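Vv2_1132 (PDB 5Y9S) probably regulates transcription as a tetrameric LysR-type regulator, pairing a DNA-binding winged helix-turn-helix domain with a ligand-sensing domain of the periplasmic-binding-protein type. Local coordinates at residues Leu55-Arg58 and Ile63-Thr66; Gly24-Ala29 and Ala39-Ile44. All coordinates share one frame; numbering follows the deposited sequence.

Interaction 1 (Leu55-Arg58 and Ile63-Thr66)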
ATOM      1  N   LEU D  55      -9.040  -0.351  20.319  1.00 15.31           N
ATOM      2  CA  LEU D  55      -9.213   0.608  19.235  1.00 15.90           C
ATOM      3  C   LEU D  55     -10.366   1.558  19.515  1.00 25.87           C
ATOM      4  O   LEU D  55     -10.295   2.736  19.147  1.00 15.25           O
ATOM      5  CB  LEU D  55      -9.436  -0.134  17.918  1.00 14.34           C
ATOM      6  CG  LEU D  55      -8.254  -1.043  17.589  1.00 17.29           C
ATOM      7  CD1 LEU D  55      -8.497  -1.972  16.341  1.00 17.55           C
ATOM      8  CD2 LEU D  55      -7.049  -0.148  17.377  1.00 13.49           C
ATOM      9  N   PHE D  56     -11.404   1.076  20.187  1.00 16.02           N
ATOM     10  CA  PHE D  56     -12.606   1.855  20.446  1.00 16.60           C
ATOM     11  C   PHE D  56     -12.694   2.171  21.923  1.00 17.41           C
ATOM     12  O   PHE D  56     -12.443   1.308  22.776  1.00 17.72           O
ATOM     13  CB  PHE D  56     -13.854   1.115  19.963  1.00 16.80           C
ATOM     14  CG  PHE D  56     -13.862   0.894  18.474  1.00 16.09           C
ATOM     15  CD1 PHE D  56     -14.326   1.888  17.614  1.00 15.91           C
ATOM     16  CD2 PHE D  56     -13.358  -0.274  17.934  1.00 15.64           C
ATOM     17  CE1 PHE D  56     -14.304   1.691  16.226  1.00 15.29           C
ATOM     18  CE2 PHE D  56     -13.347  -0.478  16.558  1.00 15.04           C
ATOM     19  CZ  PHE D  56     -13.825   0.506  15.712  1.00 14.86           C
ATOM     20  N   ASP D  57     -12.973   3.428  22.216  1.00 17.77           N
ATOM     21  CA  ASP D  57     -13.448   3.813  23.535  1.00 19.14           C
ATOM     22  C   ASP D  57     -14.927   3.452  23.570  1.00 23.35           C
ATOM     23  O   ASP D  57     -15.757   4.144  22.977  1.00 27.97           O
ATOM     24  CB  ASP D  57     -13.227   5.299  23.769  1.00 24.37           C
ATOM     25  CG  ASP D  57     -13.438   5.693  25.203  1.00 36.93           C
ATOM     26  OD1 ASP D  57     -12.672   6.567  25.672  1.00 39.88           O
ATOM     27  OD2 ASP D  57     -14.346   5.117  25.852  1.00 34.58           O
ATOM     28  N   ARG D  58     -15.273   2.361  24.250  1.00 21.49           N
ATOM     29  CA  ARG D  58     -16.659   1.917  24.191  1.00 21.18           C
ATOM     30  C   ARG D  58     -17.557   2.607  25.213  1.00 32.99           C
ATOM     31  O   ARG D  58     -18.786   2.516  25.101  1.00 34.93           O
ATOM     32  CB  ARG D  58     -16.713   0.387  24.325  1.00 20.34           C
ATOM     33  CG  ARG D  58     -16.301  -0.309  23.003  1.00 19.38           C
ATOM     34  CD  ARG D  58     -16.252  -1.834  23.109  1.00 19.42           C
ATOM     35  NE  ARG D  58     -15.329  -2.291  24.137  1.00 19.59           N
ATOM     36  CZ  ARG D  58     -15.558  -3.323  24.953  1.00 29.51           C
ATOM     37  NH1 ARG D  58     -16.698  -4.011  24.873  1.00 20.69           N
ATOM     38  NH2 ARG D  58     -14.643  -3.671  25.866  1.00 21.89           N
ATOM     39  N   ILE D  63     -19.796   6.047  20.061  1.00 42.04           N
ATOM     40  CA  ILE D  63     -18.528   5.383  20.315  1.00 26.93           C
ATOM     41  C   ILE D  63     -17.461   6.086  19.496  1.00 24.65           C
ATOM     42  O   ILE D  63     -17.673   6.396  18.318  1.00 30.00           O
ATOM     43  CB  ILE D  63     -18.629   3.887  19.983  1.00 28.00           C
ATOM     44  CG1 ILE D  63     -19.672   3.258  20.905  1.00 26.31           C
ATOM     45  CG2 ILE D  63     -17.253   3.180  20.084  1.00 27.28           C
ATOM     46  CD1 ILE D  63     -19.454   1.827  21.204  1.00 32.37           C
ATOM     47  N   THR D  64     -16.329   6.381  20.127  1.00 20.78           N
ATOM     48  CA  THR D  64     -15.240   7.084  19.471  1.00 24.18           C
ATOM     49  C   THR D  64     -14.043   6.152  19.387  1.00 24.36           C
ATOM     50  O   THR D  64     -14.010   5.088  20.020  1.00 22.91           O
ATOM     51  CB  THR D  64     -14.883   8.371  20.225  1.00 29.11           C
ATOM     52  OG1 THR D  64     -14.734   8.075  21.615  1.00 23.31           O
ATOM     53  CG2 THR D  64     -16.000   9.411  20.059  1.00 37.68           C
ATOM     54  N   LEU D  65     -13.054   6.556  18.594  1.00 20.68           N
ATOM     55  CA  LEU D  65     -11.800   5.821  18.527  1.00 15.75           C
ATOM     56  C   LEU D  65     -10.881   6.254  19.666  1.00 19.82           C
ATOM     57  O   LEU D  65     -10.951   7.394  20.136  1.00 21.42           O
ATOM     58  CB  LEU D  65     -11.119   6.052  17.184  1.00 23.34           C
ATOM     59  CG  LEU D  65     -11.900   5.745  15.905  1.00 20.34           C
ATOM     60  CD1 LEU D  65     -11.156   6.384  14.774  1.00 13.97           C
ATOM     61  CD2 LEU D  65     -12.019   4.236  15.688  1.00 19.23           C
ATOM     62  N   THR D  66     -10.046   5.326  20.137  1.00 15.89           N
ATOM     63  CA  THR D  66      -8.959   5.679  21.045  1.00 16.06           C
ATOM     64  C   THR D  66      -7.834   6.346  20.247  1.00 15.44           C
ATOM     65  O   THR D  66      -7.894   6.449  19.025  1.00 16.07           O
ATOM     66  CB  THR D  66      -8.434   4.437  21.769  1.00 20.59           C
ATOM     67  OG1 THR D  66      -7.888   3.519  20.802  1.00 19.55           O
ATOM     68  CG2 THR D  66      -9.570   3.752  22.567  1.00 16.81           C
TER
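The wing of the winged helix-turn-helix domain, a short beta hairpin, is closed where Leu55-Arg58 runs antiparallel to Ile63-Thr66. Two backbone hydrogen bonds tie the strands: Thr66 N gives a nearly straight one to Leu55 O at 2.8 Å, and Asp57 N a more bent one to Thr64 O at 2.9 Å. Between them Phe56 and Leu65 form a non-hydrogen-bonded pair whose CA atoms lie 4.5 Å apart. Their side chains run alongside each other, and Leu65 CD2 comes obliquely to the Phe56 ring, 3.5 Å from CE1. Large apolar groups suit this side of the hairpin because it faces helix 11-22: Phe17 meets both residues there, its ring inclined at about 45° to that of Phe56. Ile63 is beta-branched, as fits an extended chain. Its CG2, anti to the backbone N, is carried to 3.4 Å from Asp57 O and also reaches Phe56 CB. Asp57 and Thr64 occupy the other face, where polar groups suit a more exposed surface; the carboxylate is hydrogen-bonded to Thr59 and the Thr64 hydroxyl to Ser60, both in the turn of the hairpin. Thr66 follows the second strand and is the N-cap of helix 67-90. With chi1 at 63°, its OG1 sits between backbone N and carbonyl carbon, where it accepts from Gly69 N and gives its own proton to Pro54 O. The same torsion lays the methyl against the first strand, with Thr66 CG2 3.4 Å from Asp57 N.

Interaction 2 (Gly24-Ala29 and Ala39-Ile44)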
ATOM      1  N   GLY D  24     -22.306   5.135  14.621  1.00 37.72           N
ATOM      2  CA  GLY D  24     -21.744   5.291  15.945  1.00 45.36           C
ATOM      3  C   GLY D  24     -21.893   4.112  16.887  1.00 41.60           C
ATOM      4  O   GLY D  24     -21.544   4.245  18.066  1.00 36.51           O
ATOM      5  N   ASN D  25     -22.401   2.967  16.430  1.00 25.84           N
ATOM      6  CA  ASN D  25     -22.876   1.989  17.392  1.00 22.83           C
ATOM      7  C   ASN D  25     -22.814   0.579  16.820  1.00 25.94           C
ATOM      8  O   ASN D  25     -22.778   0.368  15.600  1.00 24.11           O
ATOM      9  CB  ASN D  25     -24.306   2.326  17.860  1.00 31.05           C
ATOM     10  CG  ASN D  25     -25.359   1.889  16.871  1.00 42.10           C
ATOM     11  OD1 ASN D  25     -25.878   0.779  16.954  1.00 52.49           O
ATOM     12  ND2 ASN D  25     -25.678   2.757  15.920  1.00 48.64           N
ATOM     13  N   PHE D  26     -22.827  -0.396  17.740  1.00 28.94           N
ATOM     14  CA  PHE D  26     -22.627  -1.792  17.358  1.00 26.04           C
ATOM     15  C   PHE D  26     -23.787  -2.309  16.531  1.00 23.11           C
ATOM     16  O   PHE D  26     -23.581  -2.991  15.525  1.00 28.52           O
ATOM     17  CB  PHE D  26     -22.436  -2.656  18.606  1.00 23.45           C
ATOM     18  CG  PHE D  26     -21.044  -2.607  19.146  1.00 27.55           C
ATOM     19  CD1 PHE D  26     -20.660  -1.601  20.029  1.00 27.30           C
ATOM     20  CD2 PHE D  26     -20.100  -3.524  18.725  1.00 19.09           C
ATOM     21  CE1 PHE D  26     -19.354  -1.530  20.492  1.00 25.91           C
ATOM     22  CE2 PHE D  26     -18.801  -3.457  19.186  1.00 18.65           C
ATOM     23  CZ  PHE D  26     -18.427  -2.463  20.067  1.00 21.62           C
ATOM     24  N   SER D  27     -25.011  -1.990  16.948  1.00 26.37           N
ATOM     25  CA  SER D  27     -26.183  -2.538  16.288  1.00 21.39           C
ATOM     26  C   SER D  27     -26.221  -2.131  14.819  1.00 31.16           C
ATOM     27  O   SER D  27     -26.401  -2.978  13.933  1.00 27.96           O
ATOM     28  CB  SER D  27     -27.444  -2.085  17.023  1.00 22.54           C
ATOM     29  OG  SER D  27     -28.567  -2.736  16.478  1.00 40.61           O
ATOM     30  N   ALA D  28     -26.044  -0.832  14.540  1.00 29.67           N
ATOM     31  CA  ALA D  28     -26.032  -0.369  13.154  1.00 26.89           C
ATOM     32  C   ALA D  28     -24.853  -0.955  12.389  1.00 32.20           C
ATOM     33  O   ALA D  28     -25.006  -1.420  11.247  1.00 29.95           O
ATOM     34  CB  ALA D  28     -25.987   1.154  13.120  1.00 35.89           C
ATOM     35  N   ALA D  29     -23.672  -0.964  13.013  1.00 25.74           N
ATOM     36  CA  ALA D  29     -22.500  -1.535  12.358  1.00 31.79           C
ATOM     37  C   ALA D  29     -22.702  -3.014  12.042  1.00 30.95           C
ATOM     38  O   ALA D  29     -22.282  -3.492  10.979  1.00 33.89           O
ATOM     39  CB  ALA D  29     -21.262  -1.328  13.228  1.00 26.84           C
ATOM     40  N   ALA D  39     -22.210 -11.676  16.598  1.00 27.93           N
ATOM     41  CA  ALA D  39     -20.970 -11.977  15.891  1.00 31.54           C
ATOM     42  C   ALA D  39     -20.152 -10.722  15.629  1.00 18.78           C
ATOM     43  O   ALA D  39     -18.922 -10.776  15.670  1.00 20.19           O
ATOM     44  CB  ALA D  39     -21.261 -12.709  14.581  1.00 40.59           C
ATOM     45  N   PHE D  40     -20.804  -9.581  15.408  1.00 18.78           N
ATOM     46  CA  PHE D  40     -20.053  -8.351  15.206  1.00 18.60           C
ATOM     47  C   PHE D  40     -19.186  -8.040  16.418  1.00 24.50           C
ATOM     48  O   PHE D  40     -17.987  -7.774  16.280  1.00 28.82           O
ATOM     49  CB  PHE D  40     -20.976  -7.180  14.920  1.00 18.25           C
ATOM     50  CG  PHE D  40     -20.231  -5.953  14.469  1.00 19.53           C
ATOM     51  CD1 PHE D  40     -19.685  -5.894  13.193  1.00 16.76           C
ATOM     52  CD2 PHE D  40     -20.035  -4.887  15.326  1.00 17.97           C
ATOM     53  CE1 PHE D  40     -18.974  -4.770  12.770  1.00 21.02           C
ATOM     54  CE2 PHE D  40     -19.318  -3.763  14.913  1.00 20.90           C
ATOM     55  CZ  PHE D  40     -18.785  -3.707  13.629  1.00 19.05           C
ATOM     56  N   SER D  41     -19.787  -8.083  17.614  1.00 18.92           N
ATOM     57  CA  SER D  41     -19.065  -7.860  18.866  1.00 23.67           C
ATOM     58  C   SER D  41     -17.865  -8.777  18.978  1.00 18.72           C
ATOM     59  O   SER D  41     -16.769  -8.339  19.346  1.00 18.32           O
ATOM     60  CB  SER D  41     -19.985  -8.095  20.058  1.00 20.16           C
ATOM     61  OG  SER D  41     -20.611  -6.890  20.393  1.00 38.52           O
ATOM     62  N   ARG D  42     -18.062 -10.059  18.673  1.00 18.92           N
ATOM     63  CA  ARG D  42     -16.972 -11.024  18.768  1.00 20.77           C
ATOM     64  C   ARG D  42     -15.880 -10.713  17.758  1.00 26.98           C
ATOM     65  O   ARG D  42     -14.694 -10.927  18.037  1.00 26.50           O
ATOM     66  CB  ARG D  42     -17.515 -12.441  18.573  1.00 30.82           C
ATOM     67  CG  ARG D  42     -16.644 -13.554  19.152  1.00 43.31           C
ATOM     68  CD  ARG D  42     -17.480 -14.828  19.327  1.00 51.31           C
ATOM     69  NE  ARG D  42     -18.433 -14.719  20.432  1.00 55.85           N
ATOM     70  CZ  ARG D  42     -19.755 -14.831  20.314  1.00 56.18           C
ATOM     71  NH1 ARG D  42     -20.305 -15.055  19.123  1.00 55.60           N
ATOM     72  NH2 ARG D  42     -20.532 -14.726  21.397  1.00 47.59           N
ATOM     73  N   ARG D  43     -16.251 -10.175  16.594  1.00 17.25           N
ATOM     74  CA  ARG D  43     -15.229  -9.860  15.610  1.00 20.66           C
ATOM     75  C   ARG D  43     -14.410  -8.671  16.077  1.00 21.41           C
ATOM     76  O   ARG D  43     -13.176  -8.718  16.068  1.00 15.57           O
ATOM     77  CB  ARG D  43     -15.866  -9.602  14.247  1.00 16.08           C
ATOM     78  CG  ARG D  43     -16.614 -10.835  13.706  1.00 27.93           C
ATOM     79  CD  ARG D  43     -16.379 -11.102  12.225  1.00 29.97           C
ATOM     80  NE  ARG D  43     -16.809  -9.981  11.412  1.00 28.72           N
ATOM     81  CZ  ARG D  43     -17.636 -10.106  10.390  1.00 25.18           C
ATOM     82  NH1 ARG D  43     -18.098 -11.306  10.098  1.00 25.38           N
ATOM     83  NH2 ARG D  43     -17.999  -9.046   9.673  1.00 20.77           N
ATOM     84  N   ILE D  44     -15.090  -7.617  16.544  1.00 19.83           N
ATOM     85  CA  ILE D  44     -14.405  -6.426  17.039  1.00 16.05           C
ATOM     86  C   ILE D  44     -13.468  -6.786  18.188  1.00 16.23           C
ATOM     87  O   ILE D  44     -12.353  -6.253  18.309  1.00 15.81           O
ATOM     88  CB  ILE D  44     -15.449  -5.377  17.449  1.00 16.51           C
ATOM     89  CG1 ILE D  44     -16.210  -4.894  16.199  1.00 19.18           C
ATOM     90  CG2 ILE D  44     -14.812  -4.247  18.236  1.00 16.49           C
ATOM     91  CD1 ILE D  44     -15.458  -3.848  15.374  1.00 16.89           C
TER
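Phe26 and Phe40 mesh across the start of helix 26-32 and the first turns of helix 37-51, with no hydrogen bond between the two segments. The main bump is the Phe40 ring, swung toward helix 26-32 by a chi1 of -170° that sets CG anti to the backbone N. The hollow that takes it has Ala29 against one face of the ring and Phe26 at the edge. Ala29 CB lies 3.5 Å from Phe40 CZ, and the small methyl of alanine lets the ring come this close to the helix backbone. On that face Ala29 C sits 4.1 Å above the ring centre; against the opposite face rests Ile44 CG1, one turn further along Phe40's own helix and offset toward the rim. In the plane of the Phe40 ring, Phe26 CD2 stands 3.7 Å from Phe40 CD2. The two side chains cross at roughly a right angle, and because Phe26 stands at the edge it leaves the faces to Ala29 and Ile44. The Phe26 ring in turn lies along Ser41 and Ile44: Ser41 OG is 3.8 Å from Phe26 CD2, while Ile44 CG2 approaches its edge at 4.2 Å from CE2. A small serine suits the more open side, and a branched isoleucine the buried one. Asn25 OD1 accepts from Ala28 N at 2.9 Å, capping the start of helix 26-32. Phe40 and Ile44 also rest on Leu20 of helix 11-22, completing the three-helix core of a LysR-type domain; 26-32 and 37-51 form its helix-turn-helix, the second being, as in this family, the probable recognition helix.

Both contacts belong to the N-terminal helix-turn-helix domain, far from the centre of the chain, and their own centres are 12 Å apart. They follow in series: interaction 2 closes within helix 37-51 before that helix leads to strand 56-57, where interaction 1 opens. Phe26 is one link, its ring touching Ile63 and Arg58 of the hairpin as well as helix 37-51. Gly24 O and Ile63 N make a probable hydrogen bond, and Ile44 CD1 packs against Phe56. Helix 11-22 backs both. The wing is thus anchored on the helical pair, consistent with one compact unit presenting both to DNA.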